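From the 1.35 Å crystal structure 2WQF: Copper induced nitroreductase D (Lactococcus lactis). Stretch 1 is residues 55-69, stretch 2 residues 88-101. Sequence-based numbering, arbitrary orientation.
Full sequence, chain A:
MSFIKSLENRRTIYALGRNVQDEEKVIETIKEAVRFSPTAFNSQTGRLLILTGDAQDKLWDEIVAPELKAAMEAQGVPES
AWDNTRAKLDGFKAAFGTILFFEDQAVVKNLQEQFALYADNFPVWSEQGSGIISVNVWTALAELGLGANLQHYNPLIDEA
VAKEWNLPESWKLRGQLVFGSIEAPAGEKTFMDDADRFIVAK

Stretch 1 (55-69) AQDKLWDEIVAPELK
Stretch 2 (88-101) KLDGFKAAFGTILF

Residues 55-69 form a helix with a wider pi-type turn at 59-64 and a kink at Pro66, whose nitrogen cannot donate a bond to the preceding turn. It runs nearly antiparallel (158°) to helix 88-93, their axes 9.3 Å apart at closest approach, and crosses strand 97-101 at 75°. The register is set where the CA atoms of Trp60 and Lys93 lie 5.6 Å apart and those of Gln56 and Gly97 5.4 Å. Together the stretches bury 689 Å².

The CA-to-CB bond of Gln56 (chi1 t, chi2 p, chi3 3°) points toward the second stretch, and its amide can serve as both donor and acceptor. Its NE2 donates to Lys93 O at 3.1 Å, and its OE1 accepts from Thr98 OG1 at 2.7 Å. That hydroxyl, with Thr98 in the m rotamer, also accepts from Trp60 NE1 at 3.0 Å, so one small side chain satisfies two buried polar groups.

With chi1 m and chi2 98°, Trp60 has Phe92 CB and Lys93 N over one face of its ring, while Thr98 OG1 and Leu89 CD2 lie at its edge. Phe92 CB lies 3.5 Å from the centroid of the six-membered ring, almost exactly on its normal, a CH-pi contact. The Phe92 ring (chi1 m, chi2 -45°) meets the indole obliquely, planes at 37°, with Trp60 CZ3 3.6 Å from Phe92 CD2.

Leu89, chi1 m and chi2 t, leaves its backbone sideways but extends its branched end as a knob among Trp60, Val64 (t), Ala65 and Leu68 (t, p). Leu89 CD1 lies 3.7 Å from Ala65 CA and 3.9 Å from Ala65 CB, so the small methyl forms part of the wall of the hole, while Leu89 CD2 lies 3.9 Å from Val64 CG1. Toward the strand, apolar Leu59 (t, p) suits a buried site: its CD2 packs 3.8 Å from Thr98 CG2 and 4.2 Å from CD1 of Leu100 (m, p).

At the more exposed margin, Lys93 stretches out (chi1 and chi2 t, chi3 144°, chi4 t) so that its NZ forms a salt bridge with OD2 of Asp61 (chi1 m) at 2.8 Å.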

ATOM      1  N   ALA A  55       2.446  24.956 -12.274  1.00 17.94           N
ATOM      2  CA  ALA A  55       3.051  24.363 -11.089  1.00 18.08           C
ATOM      3  C   ALA A  55       3.813  23.090 -11.456  1.00 16.48           C
ATOM      4  O   ALA A  55       4.871  22.794 -10.893  1.00 16.95           O
ATOM      5  CB  ALA A  55       1.974  24.078 -10.023  1.00 18.27           C
ATOM      6  N   GLN A  56       3.275  22.340 -12.411  1.00 17.89           N
ATOM      7  CA  GLN A  56       3.927  21.138 -12.911  1.00 16.59           C
ATOM      8  C   GLN A  56       5.267  21.522 -13.590  1.00 14.20           C
ATOM      9  O   GLN A  56       6.306  20.911 -13.347  1.00 16.83           O
ATOM     10  CB  GLN A  56       2.980  20.442 -13.887  1.00 15.19           C
ATOM     11  CG  GLN A  56       3.605  19.460 -14.877  1.00 14.19           C
ATOM     12  CD  GLN A  56       4.157  18.209 -14.236  1.00 14.76           C
ATOM     13  OE1 GLN A  56       4.041  18.009 -13.022  1.00 15.86           O
ATOM     14  NE2 GLN A  56       4.762  17.348 -15.059  1.00 16.00           N
ATOM     15  N   ASP A  57       5.236  22.548 -14.428  1.00 17.30           N
ATOM     16  CA  ASP A  57       6.467  23.030 -15.061  1.00 20.08           C
ATOM     17  C   ASP A  57       7.485  23.498 -14.006  1.00 22.88           C
ATOM     18  O   ASP A  57       8.672  23.218 -14.114  1.00 20.68           O
ATOM     19  CB  ASP A  57       6.159  24.210 -15.975  1.00 23.01           C
ATOM     20  CG  ASP A  57       5.401  23.826 -17.210  1.00 28.26           C
ATOM     21  OD1 ASP A  57       5.380  22.629 -17.545  1.00 26.34           O
ATOM     22  OD2 ASP A  57       4.853  24.748 -17.864  1.00 33.25           O
ATOM     23  N   LYS A  58       7.008  24.217 -12.986  1.00 19.79           N
ATOM     24  CA  LYS A  58       7.883  24.779 -11.955  1.00 20.58           C
ATOM     25  C   LYS A  58       8.564  23.694 -11.135  1.00 19.15           C
ATOM     26  O   LYS A  58       9.748  23.792 -10.819  1.00 21.68           O
ATOM     27  CB  LYS A  58       7.095  25.719 -11.034  1.00 22.35           C
ATOM     28  CG  LYS A  58       7.902  26.344  -9.918  1.00 28.80           C
ATOM     29  CD  LYS A  58       7.216  27.611  -9.404  1.00 36.63           C
ATOM     30  CE  LYS A  58       8.197  28.563  -8.725  1.00 64.33           C
ATOM     31  NZ  LYS A  58       7.574  29.889  -8.395  1.00 78.63           N
ATOM     32  N   LEU A  59       7.818  22.665 -10.763  1.00 18.01           N
ATOM     33  CA  LEU A  59       8.383  21.576  -9.973  1.00 18.65           C
ATOM     34  C   LEU A  59       9.604  21.006 -10.679  1.00 19.75           C
ATOM     35  O   LEU A  59      10.676  20.876 -10.084  1.00 18.48           O
ATOM     36  CB  LEU A  59       7.369  20.454  -9.754  1.00 17.30           C
ATOM     37  CG  LEU A  59       7.958  19.200  -9.090  1.00 17.23           C
ATOM     38  CD1 LEU A  59       8.431  19.507  -7.678  1.00 18.60           C
ATOM     39  CD2 LEU A  59       6.936  18.101  -9.063  1.00 17.23           C
ATOM     40  N   TRP A  60       9.451  20.664 -11.942  1.00 17.30           N
ATOM     41  CA  TRP A  60      10.529  19.961 -12.642  1.00 17.63           C
ATOM     42  C   TRP A  60      11.675  20.889 -13.076  1.00 20.47           C
ATOM     43  O   TRP A  60      12.857  20.540 -12.940  1.00 21.94           O
ATOM     44  CB  TRP A  60       9.952  19.110 -13.793  1.00 19.46           C
ATOM     45  CG  TRP A  60       9.098  18.029 -13.197  1.00 17.60           C
ATOM     46  CD1 TRP A  60       7.741  18.037 -13.051  1.00 21.76           C
ATOM     47  CD2 TRP A  60       9.558  16.807 -12.581  1.00 18.32           C
ATOM     48  NE1 TRP A  60       7.335  16.898 -12.404  1.00 18.25           N
ATOM     49  CE2 TRP A  60       8.429  16.139 -12.089  1.00 19.16           C
ATOM     50  CE3 TRP A  60      10.823  16.236 -12.381  1.00 19.96           C
ATOM     51  CZ2 TRP A  60       8.512  14.916 -11.430  1.00 18.29           C
ATOM     52  CZ3 TRP A  60      10.903  15.029 -11.740  1.00 19.61           C
ATOM     53  CH2 TRP A  60       9.746  14.369 -11.278  1.00 19.94           C
ATOM     54  N   ASP A  61      11.347  22.079 -13.563  1.00 20.60           N
ATOM     55  CA  ASP A  61      12.372  22.962 -14.096  1.00 24.81           C
ATOM     56  C   ASP A  61      13.102  23.725 -13.013  1.00 25.43           C
ATOM     57  O   ASP A  61      14.307  23.941 -13.107  1.00 28.33           O
ATOM     58  CB  ASP A  61      11.756  23.983 -15.044  1.00 30.54           C
ATOM     59  CG  ASP A  61      11.575  23.452 -16.448  1.00 34.27           C
ATOM     60  OD1 ASP A  61      12.181  22.422 -16.817  1.00 40.56           O
ATOM     61  OD2 ASP A  61      10.810  24.090 -17.182  1.00 38.50           O
ATOM     62  N   GLU A  62      12.367  24.135 -11.981  1.00 22.82           N
ATOM     63  CA  GLU A  62      12.886  25.078 -11.010  1.00 23.23           C
ATOM     64  C   GLU A  62      13.245  24.432  -9.689  1.00 21.54           C
ATOM     65  O   GLU A  62      13.969  25.023  -8.886  1.00 25.83           O
ATOM     66  CB  GLU A  62      11.873  26.201 -10.785  1.00 28.49           C
ATOM     67  CG  GLU A  62      11.569  26.998 -12.048  1.00 32.23           C
ATOM     68  CD  GLU A  62      10.829  28.287 -11.762  1.00 32.75           C
ATOM     69  OE1 GLU A  62      11.132  28.925 -10.731  1.00 46.55           O
ATOM     70  OE2 GLU A  62       9.955  28.664 -12.567  1.00 49.38           O
ATOM     71  N   ILE A  63      12.766  23.211  -9.463  1.00 22.86           N
ATOM     72  CA  ILE A  63      13.107  22.492  -8.237  1.00 20.30           C
ATOM     73  C   ILE A  63      13.867  21.201  -8.492  1.00 20.00           C
ATOM     74  O   ILE A  63      15.001  21.058  -8.046  1.00 22.22           O
ATOM     75  CB  ILE A  63      11.845  22.234  -7.355  1.00 18.29           C
ATOM     76  CG1 ILE A  63      11.257  23.569  -6.911  1.00 23.45           C
ATOM     77  CG2 ILE A  63      12.171  21.359  -6.152  1.00 19.81           C
ATOM     78  CD1 ILE A  63       9.946  23.468  -6.117  1.00 21.84           C
ATOM     79  N   VAL A  64      13.295  20.249  -9.214  1.00 19.97           N
ATOM     80  CA  VAL A  64      13.960  18.952  -9.318  1.00 20.30           C
ATOM     81  C   VAL A  64      15.290  19.050 -10.072  1.00 24.24           C
ATOM     82  O   VAL A  64      16.309  18.552  -9.607  1.00 23.92           O
ATOM     83  CB  VAL A  64      13.069  17.888  -9.956  1.00 19.43           C
ATOM     84  CG1 VAL A  64      13.811  16.568 -10.004  1.00 22.36           C
ATOM     85  CG2 VAL A  64      11.770  17.728  -9.183  1.00 21.14           C
ATOM     86  N   ALA A  65      15.280  19.689 -11.237  1.00 22.52           N
ATOM     87  CA  ALA A  65      16.491  19.793 -12.051  1.00 26.56           C
ATOM     88  C   ALA A  65      17.655  20.464 -11.298  1.00 30.96           C
ATOM     89  O   ALA A  65      18.749  19.895 -11.212  1.00 27.45           O
ATOM     90  CB  ALA A  65      16.192  20.528 -13.369  1.00 29.47           C
ATOM     91  N   PRO A  66      17.425  21.665 -10.734  1.00 31.37           N
ATOM     92  CA  PRO A  66      18.531  22.293  -9.996  1.00 33.71           C
ATOM     93  C   PRO A  66      18.990  21.504  -8.762  1.00 31.11           C
ATOM     94  O   PRO A  66      20.189  21.451  -8.507  1.00 38.70           O
ATOM     95  CB  PRO A  66      17.955  23.653  -9.582  1.00 39.29           C
ATOM     96  CG  PRO A  66      16.815  23.894 -10.520  1.00 38.87           C
ATOM     97  CD  PRO A  66      16.261  22.558 -10.842  1.00 29.15           C
ATOM     98  N   GLU A  67      18.066  20.911  -8.009  1.00 28.78           N
ATOM     99  CA  GLU A  67      18.438  20.148  -6.816  1.00 31.14           C
ATOM    100  C   GLU A  67      19.250  18.911  -7.189  1.00 35.40           C
ATOM    101  O   GLU A  67      20.206  18.552  -6.491  1.00 36.79           O
ATOM    102  CB  GLU A  67      17.193  19.734  -6.023  1.00 27.90           C
ATOM    103  CG  GLU A  67      16.456  20.897  -5.350  1.00 30.00           C
ATOM    104  CD  GLU A  67      17.132  21.362  -4.081  1.00 31.73           C
ATOM    105  OE1 GLU A  67      18.201  20.811  -3.741  1.00 29.92           O
ATOM    106  OE2 GLU A  67      16.592  22.271  -3.416  1.00 34.25           O
ATOM    107  N   LEU A  68      18.860  18.268  -8.289  1.00 28.62           N
ATOM    108  CA  LEU A  68      19.562  17.097  -8.792  1.00 29.82           C
ATOM    109  C   LEU A  68      20.964  17.481  -9.287  1.00 33.00           C
ATOM    110  O   LEU A  68      21.954  16.807  -8.979  1.00 44.69           O
ATOM    111  CB  LEU A  68      18.745  16.458  -9.918  1.00 38.07           C
ATOM    112  CG  LEU A  68      18.891  14.957 -10.139  1.00 53.24           C
ATOM    113  CD1 LEU A  68      18.714  14.205  -8.850  1.00 51.24           C
ATOM    114  CD2 LEU A  68      17.872  14.480 -11.172  1.00 54.60           C
ATOM    115  N   LYS A  69      21.063  18.579 -10.029  1.00 39.97           N
ATOM    116  CA  LYS A  69      22.356  19.023 -10.555  1.00 47.68           C
ATOM    117  C   LYS A  69      23.296  19.374  -9.415  1.00 53.26           C
ATOM    118  O   LYS A  69      24.474  19.016  -9.438  1.00 55.36           O
ATOM    119  CB  LYS A  69      22.181  20.242 -11.469  1.00 52.97           C
ATOM    120  CG  LYS A  69      23.490  20.834 -11.998  1.00 57.93           C
ATOM    121  CD  LYS A  69      23.223  21.944 -13.009  1.00 66.41           C
ATOM    122  CE  LYS A  69      24.506  22.601 -13.479  1.00 73.17           C
ATOM    123  NZ  LYS A  69      25.119  23.421 -12.393  1.00 74.83           N
ATOM    124  N   LYS A  88      15.450  12.506 -18.855  1.00 52.50           N
ATOM    125  CA  LYS A  88      14.328  11.881 -18.184  1.00 54.52           C
ATOM    126  C   LYS A  88      13.509  12.955 -17.509  1.00 34.20           C
ATOM    127  O   LYS A  88      12.286  12.849 -17.425  1.00 30.95           O
ATOM    128  CB  LYS A  88      14.814  10.885 -17.134  1.00 56.25           C
ATOM    129  CG  LYS A  88      15.652   9.749 -17.704  1.00 67.07           C
ATOM    130  CD  LYS A  88      15.873   8.633 -16.675  1.00 74.87           C
ATOM    131  CE  LYS A  88      16.457   9.173 -15.369  1.00 70.18           C
ATOM    132  NZ  LYS A  88      16.589   8.125 -14.299  1.00 79.66           N
ATOM    133  N   LEU A  89      14.187  13.992 -17.024  1.00 35.43           N
ATOM    134  CA  LEU A  89      13.490  15.061 -16.337  1.00 27.80           C
ATOM    135  C   LEU A  89      12.503  15.720 -17.291  1.00 27.06           C
ATOM    136  O   LEU A  89      11.423  16.092 -16.874  1.00 26.21           O
ATOM    137  CB  LEU A  89      14.452  16.098 -15.769  1.00 40.91           C
ATOM    138  CG  LEU A  89      15.331  15.607 -14.620  1.00 39.51           C
ATOM    139  CD1 LEU A  89      16.201  16.751 -14.134  1.00 59.38           C
ATOM    140  CD2 LEU A  89      14.510  15.043 -13.478  1.00 41.16           C
ATOM    141  N   ASP A  90      12.871  15.869 -18.565  1.00 29.83           N
ATOM    142  CA  ASP A  90      11.948  16.442 -19.537  1.00 27.75           C
ATOM    143  C   ASP A  90      10.714  15.562 -19.730  1.00 20.50           C
ATOM    144  O   ASP A  90       9.626  16.070 -19.970  1.00 21.89           O
ATOM    145  CB  ASP A  90      12.626  16.669 -20.883  1.00 46.67           C
ATOM    146  CG  ASP A  90      13.769  17.670 -20.798  1.00 60.37           C
ATOM    147  OD1 ASP A  90      13.537  18.811 -20.334  1.00 61.56           O
ATOM    148  OD2 ASP A  90      14.899  17.313 -21.192  1.00 76.85           O
ATOM    149  N   GLY A  91      10.907  14.248 -19.666  1.00 22.92           N
ATOM    150  CA  GLY A  91       9.800  13.336 -19.789  1.00 18.47           C
ATOM    151  C   GLY A  91       8.840  13.452 -18.613  1.00 17.57           C
ATOM    152  O   GLY A  91       7.630  13.271 -18.753  1.00 18.78           O
ATOM    153  N   PHE A  92       9.366  13.754 -17.430  1.00 18.11           N
ATOM    154  CA  PHE A  92       8.494  13.943 -16.277  1.00 17.59           C
ATOM    155  C   PHE A  92       7.761  15.271 -16.417  1.00 18.32           C
ATOM    156  O   PHE A  92       6.560  15.339 -16.200  1.00 17.54           O
ATOM    157  CB  PHE A  92       9.281  13.883 -14.964  1.00 17.03           C
ATOM    158  CG  PHE A  92       9.926  12.571 -14.719  1.00 19.27           C
ATOM    159  CD1 PHE A  92       9.236  11.396 -14.934  1.00 21.32           C
ATOM    160  CD2 PHE A  92      11.223  12.504 -14.237  1.00 20.61           C
ATOM    161  CE1 PHE A  92       9.830  10.176 -14.690  1.00 21.01           C
ATOM    162  CE2 PHE A  92      11.829  11.293 -13.994  1.00 21.98           C
ATOM    163  CZ  PHE A  92      11.134  10.127 -14.231  1.00 19.54           C
ATOM    164  N   LYS A  93       8.477  16.324 -16.810  1.00 18.04           N
ATOM    165  CA  LYS A  93       7.862  17.642 -17.034  1.00 17.29           C
ATOM    166  C   LYS A  93       6.746  17.602 -18.077  1.00 19.78           C
ATOM    167  O   LYS A  93       5.715  18.249 -17.902  1.00 20.47           O
ATOM    168  CB  LYS A  93       8.916  18.680 -17.454  1.00 23.99           C
ATOM    169  CG  LYS A  93       8.330  20.073 -17.619  1.00 30.50           C
ATOM    170  CD  LYS A  93       9.373  21.117 -18.022  1.00 41.46           C
ATOM    171  CE  LYS A  93       8.758  22.113 -18.980  1.00 55.16           C
ATOM    172  NZ  LYS A  93       9.739  23.077 -19.524  1.00 63.10           N
ATOM    173  N   ALA A  94       6.970  16.857 -19.164  1.00 19.28           N
ATOM    174  CA  ALA A  94       6.021  16.770 -20.260  1.00 17.10           C
ATOM    175  C   ALA A  94       4.653  16.206 -19.861  1.00 17.83           C
ATOM    176  O   ALA A  94       3.674  16.375 -20.595  1.00 19.45           O
ATOM    177  CB  ALA A  94       6.622  15.942 -21.388  1.00 20.35           C
ATOM    178  N   ALA A  95       4.580  15.540 -18.708  1.00 16.42           N
ATOM    179  CA  ALA A  95       3.328  14.988 -18.202  1.00 14.10           C
ATOM    180  C   ALA A  95       2.342  16.106 -17.840  1.00 15.04           C
ATOM    181  O   ALA A  95       2.712  17.270 -17.737  1.00 15.76           O
ATOM    182  CB  ALA A  95       3.608  14.110 -16.985  1.00 15.93           C
ATOM    183  N   PHE A  96       1.093  15.737 -17.612  1.00 13.81           N
ATOM    184  CA  PHE A  96       0.059  16.713 -17.231  1.00 13.70           C
ATOM    185  C   PHE A  96       0.250  17.241 -15.812  1.00 13.09           C
ATOM    186  O   PHE A  96      -0.009  18.401 -15.524  1.00 14.24           O
ATOM    187  CB  PHE A  96      -1.329  16.073 -17.344  1.00 13.03           C
ATOM    188  CG  PHE A  96      -2.456  17.025 -17.095  1.00 13.29           C
ATOM    189  CD1 PHE A  96      -2.873  17.897 -18.078  1.00 15.79           C
ATOM    190  CD2 PHE A  96      -3.144  17.002 -15.894  1.00 18.78           C
ATOM    191  CE1 PHE A  96      -3.919  18.769 -17.874  1.00 18.31           C
ATOM    192  CE2 PHE A  96      -4.183  17.873 -15.680  1.00 18.84           C
ATOM    193  CZ  PHE A  96      -4.574  18.749 -16.675  1.00 19.87           C
ATOM    194  N   GLY A  97       0.687  16.373 -14.906  1.00 12.59           N
ATOM    195  CA  GLY A  97       0.823  16.781 -13.521  1.00 13.27           C
ATOM    196  C   GLY A  97       1.645  15.827 -12.691  1.00 12.03           C
ATOM    197  O   GLY A  97       2.082  14.768 -13.171  1.00 12.45           O
ATOM    198  N   THR A  98       1.811  16.197 -11.424  1.00 12.55           N
ATOM    199  CA  THR A  98       2.548  15.397 -10.440  1.00 11.35           C
ATOM    200  C   THR A  98       1.753  15.436  -9.135  1.00 11.71           C
ATOM    201  O   THR A  98       1.359  16.502  -8.656  1.00 12.17           O
ATOM    202  CB  THR A  98       4.001  15.880 -10.201  1.00 12.80           C
ATOM    203  OG1 THR A  98       4.702  15.911 -11.447  1.00 14.14           O
ATOM    204  CG2 THR A  98       4.743  14.953  -9.291  1.00 14.17           C
ATOM    205  N   ILE A  99       1.520  14.265  -8.557  1.00 12.66           N
ATOM    206  CA  ILE A  99       0.887  14.157  -7.253  1.00 12.20           C
ATOM    207  C   ILE A  99       1.959  13.801  -6.233  1.00 11.76           C
ATOM    208  O   ILE A  99       2.547  12.720  -6.298  1.00 13.29           O
ATOM    209  CB  ILE A  99      -0.210  13.096  -7.251  1.00 11.68           C
ATOM    210  CG1 ILE A  99      -1.239  13.363  -8.358  1.00 13.28           C
ATOM    211  CG2 ILE A  99      -0.870  12.977  -5.858  1.00 14.28           C
ATOM    212  CD1 ILE A  99      -2.019  12.115  -8.786  1.00 18.32           C
ATOM    213  N   LEU A 100       2.237  14.723  -5.318  1.00 11.56           N
ATOM    214  CA  LEU A 100       3.225  14.499  -4.261  1.00 12.32           C
ATOM    215  C   LEU A 100       2.519  13.989  -3.021  1.00 11.66           C
ATOM    216  O   LEU A 100       1.589  14.607  -2.513  1.00 13.51           O
ATOM    217  CB  LEU A 100       4.017  15.766  -3.958  1.00 12.78           C
ATOM    218  CG  LEU A 100       4.878  16.268  -5.143  1.00 14.48           C
ATOM    219  CD1 LEU A 100       4.087  17.157  -6.071  1.00 17.53           C
ATOM    220  CD2 LEU A 100       6.103  17.018  -4.628  1.00 16.96           C
ATOM    221  N   PHE A 101       2.925  12.793  -2.611  1.00 11.49           N
ATOM    222  CA  PHE A 101       2.388  12.102  -1.453  1.00 10.39           C
ATOM    223  C   PHE A 101       3.253  12.319  -0.245  1.00 11.54           C
ATOM    224  O   PHE A 101       4.444  12.070  -0.303  1.00 12.55           O
ATOM    225  CB  PHE A 101       2.304  10.604  -1.747  1.00 11.69           C
ATOM    226  CG  PHE A 101       1.216  10.239  -2.734  1.00 10.91           C
ATOM    227  CD1 PHE A 101      -0.081   9.961  -2.311  1.00 12.00           C
ATOM    228  CD2 PHE A 101       1.496  10.198  -4.093  1.00 12.71           C
ATOM    229  CE1 PHE A 101      -1.049   9.612  -3.222  1.00 12.65           C
ATOM    230  CE2 PHE A 101       0.542   9.832  -5.000  1.00 12.79           C
ATOM    231  CZ  PHE A 101      -0.739   9.552  -4.578  1.00 12.09           C
TER